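Succinate-semialdehyde dehydrogenase (Streptococcus pyogenes MGAS1882, PDB 4OGD) binds NADP+ and, as an aldehyde dehydrogenase family enzyme, probably uses it to oxidise succinic semialdehyde to succinate. Local coordinates at residues A89-Y94 / S420-P425. Numbering follows the deposited sequence.
Sequences ADIADY and SLPELP
Tyr94, on helix 78-103, lays one face of its ring over the Pro422-Glu423 corner of the type I beta turn that runs from Leu421 to Leu424. Its CG stands anti to the backbone N (chi1 176°), toward the turn. At the root of the side chain, Tyr94 CB lies 3.6 Å from Pro422 CB. One bond further, Tyr94 CG approaches the same Pro422 CB to 3.4 Å, and Tyr94 CD1 and CD2 are also within van der Waals range of it; Pro422 CB sits 3.9 Å from the centroid of the Tyr94 ring and 28° off the normal, a CH-pi contact over the face. Further out the partners are mostly backbone: Tyr94 CE1 is 3.4 Å from Pro422 O, which lies above the plane toward the rim, while Tyr94 CE2 meets CA and, from the side chain, CB of Glu423. At the tip, Tyr94 OH comes within 3.7 Å of Glu423 CA. The pyrrolidine ring also reaches back to the helix, Pro422 CG resting 3.7 Å from Asp90 O and 4.0 Å from Ile91 CG1. Asp90 O already accepts the helical bond from Tyr94 N. The turn thus lies between helix 78-103 and the second subunit; between these two segments the contact rests on CH-pi and van der Waals packing, while Pro422 hydrogen-bonds with the backbone of Ser439 and Glu423 OE2 with Thr110 of the second subunit.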
loop_
_atom_site.group_PDB
_atom_site.type_symbol
_atom_site.label_atom_id
_atom_site.label_comp_id
_atom_site.label_asym_id
_atom_site.label_seq_id
_atom_site.Cartn_x
_atom_site.Cartn_y
_atom_site.Cartn_z
ATOM N N ALA A 89 6.238 -18.712 -17.619
ATOM C CA ALA A 89 6.317 -20.099 -17.185
ATOM C C ALA A 89 7.012 -20.157 -15.834
ATOM O O ALA A 89 6.504 -20.762 -14.890
ATOM C CB ALA A 89 7.066 -20.942 -18.225
ATOM N N ASP A 90 8.156 -19.488 -15.725
ATOM C CA ASP A 90 8.929 -19.501 -14.480
ATOM C C ASP A 90 8.218 -18.839 -13.297
ATOM O O ASP A 90 8.325 -19.309 -12.162
ATOM C CB ASP A 90 10.312 -18.883 -14.699
ATOM C CG ASP A 90 11.191 -19.733 -15.601
ATOM O OD1 ASP A 90 10.891 -20.940 -15.776
ATOM O OD2 ASP A 90 12.192 -19.196 -16.121
ATOM N N ILE A 91 7.499 -17.754 -13.562
ATOM C CA ILE A 91 6.760 -17.072 -12.497
ATOM C C ILE A 91 5.645 -17.959 -11.927
ATOM O O ILE A 91 5.481 -18.053 -10.710
ATOM C CB ILE A 91 6.194 -15.720 -12.983
ATOM C CG1 ILE A 91 7.335 -14.753 -13.286
ATOM C CG2 ILE A 91 5.269 -15.128 -11.936
ATOM C CD1 ILE A 91 6.893 -13.477 -14.008
ATOM N N ALA A 92 4.891 -18.612 -12.807
ATOM C CA ALA A 92 3.822 -19.528 -12.407
ATOM C C ALA A 92 4.388 -20.679 -11.581
ATOM O O ALA A 92 3.889 -20.979 -10.489
ATOM C CB ALA A 92 3.107 -20.064 -13.642
ATOM N N ASP A 93 5.448 -21.310 -12.085
ATOM C CA ASP A 93 6.058 -22.414 -11.340
ATOM C C ASP A 93 6.604 -21.932 -9.996
ATOM O O ASP A 93 6.469 -22.623 -8.987
ATOM C CB ASP A 93 7.168 -23.088 -12.152
ATOM C CG ASP A 93 6.641 -24.072 -13.186
ATOM O OD1 ASP A 93 5.550 -24.670 -12.989
ATOM O OD2 ASP A 93 7.340 -24.250 -14.207
ATOM N N TYR A 94 7.207 -20.739 -9.982
ATOM C CA TYR A 94 7.739 -20.160 -8.750
ATOM C C TYR A 94 6.677 -20.055 -7.656
ATOM O O TYR A 94 6.865 -20.557 -6.555
ATOM C CB TYR A 94 8.334 -18.782 -9.050
ATOM C CG TYR A 94 8.857 -17.993 -7.858
ATOM C CD1 TYR A 94 8.108 -16.963 -7.306
ATOM C CD2 TYR A 94 10.119 -18.248 -7.323
ATOM C CE1 TYR A 94 8.584 -16.225 -6.239
ATOM C CE2 TYR A 94 10.607 -17.513 -6.256
ATOM C CZ TYR A 94 9.835 -16.500 -5.720
ATOM O OH TYR A 94 10.331 -15.776 -4.666
ATOM N N SER A 420 14.395 -9.284 -15.092
ATOM C CA SER A 420 13.422 -9.638 -14.081
ATOM C C SER A 420 13.448 -11.148 -13.948
ATOM O O SER A 420 13.579 -11.853 -14.950
ATOM C CB SER A 420 12.028 -9.168 -14.505
ATOM O OG SER A 420 11.045 -9.602 -13.575
ATOM N N LEU A 421 13.350 -11.632 -12.710
ATOM C CA LEU A 421 13.319 -13.054 -12.408
ATOM C C LEU A 421 12.288 -13.218 -11.300
ATOM O O LEU A 421 12.034 -12.271 -10.548
ATOM C CB LEU A 421 14.686 -13.529 -11.930
ATOM C CG LEU A 421 15.807 -13.503 -12.972
ATOM C CD1 LEU A 421 17.150 -13.693 -12.285
ATOM C CD2 LEU A 421 15.563 -14.591 -14.012
ATOM N N PRO A 422 11.683 -14.410 -11.184
ATOM C CA PRO A 422 10.588 -14.559 -10.220
ATOM C C PRO A 422 10.992 -14.229 -8.791
ATOM O O PRO A 422 10.152 -13.759 -8.013
ATOM C CB PRO A 422 10.232 -16.042 -10.335
ATOM C CG PRO A 422 10.601 -16.392 -11.754
ATOM C CD PRO A 422 11.863 -15.617 -12.013
ATOM N N GLU A 423 12.266 -14.440 -8.462
ATOM C CA GLU A 423 12.750 -14.274 -7.094
ATOM C C GLU A 423 13.207 -12.849 -6.745
ATOM O O GLU A 423 13.604 -12.581 -5.604
ATOM C CB GLU A 423 13.892 -15.260 -6.831
ATOM C CG GLU A 423 15.149 -14.967 -7.644
ATOM C CD GLU A 423 15.236 -15.750 -8.942
ATOM O OE1 GLU A 423 14.190 -16.142 -9.513
ATOM O OE2 GLU A 423 16.375 -15.976 -9.399
ATOM N N LEU A 424 13.146 -11.940 -7.714
ATOM C CA LEU A 424 13.624 -10.567 -7.501
ATOM C C LEU A 424 12.459 -9.575 -7.427
ATOM O O LEU A 424 11.616 -9.540 -8.331
ATOM C CB LEU A 424 14.562 -10.156 -8.644
ATOM C CG LEU A 424 15.811 -11.005 -8.899
ATOM C CD1 LEU A 424 16.639 -10.441 -10.066
ATOM C CD2 LEU A 424 16.654 -11.111 -7.635
ATOM N N PRO A 425 12.416 -8.745 -6.366
ATOM C CA PRO A 425 11.324 -7.769 -6.263
ATOM C C PRO A 425 11.447 -6.677 -7.313
ATOM O O PRO A 425 12.564 -6.233 -7.636
ATOM C CB PRO A 425 11.493 -7.189 -4.859
ATOM C CG PRO A 425 12.945 -7.396 -4.522
ATOM C CD PRO A 425 13.356 -8.666 -5.232
#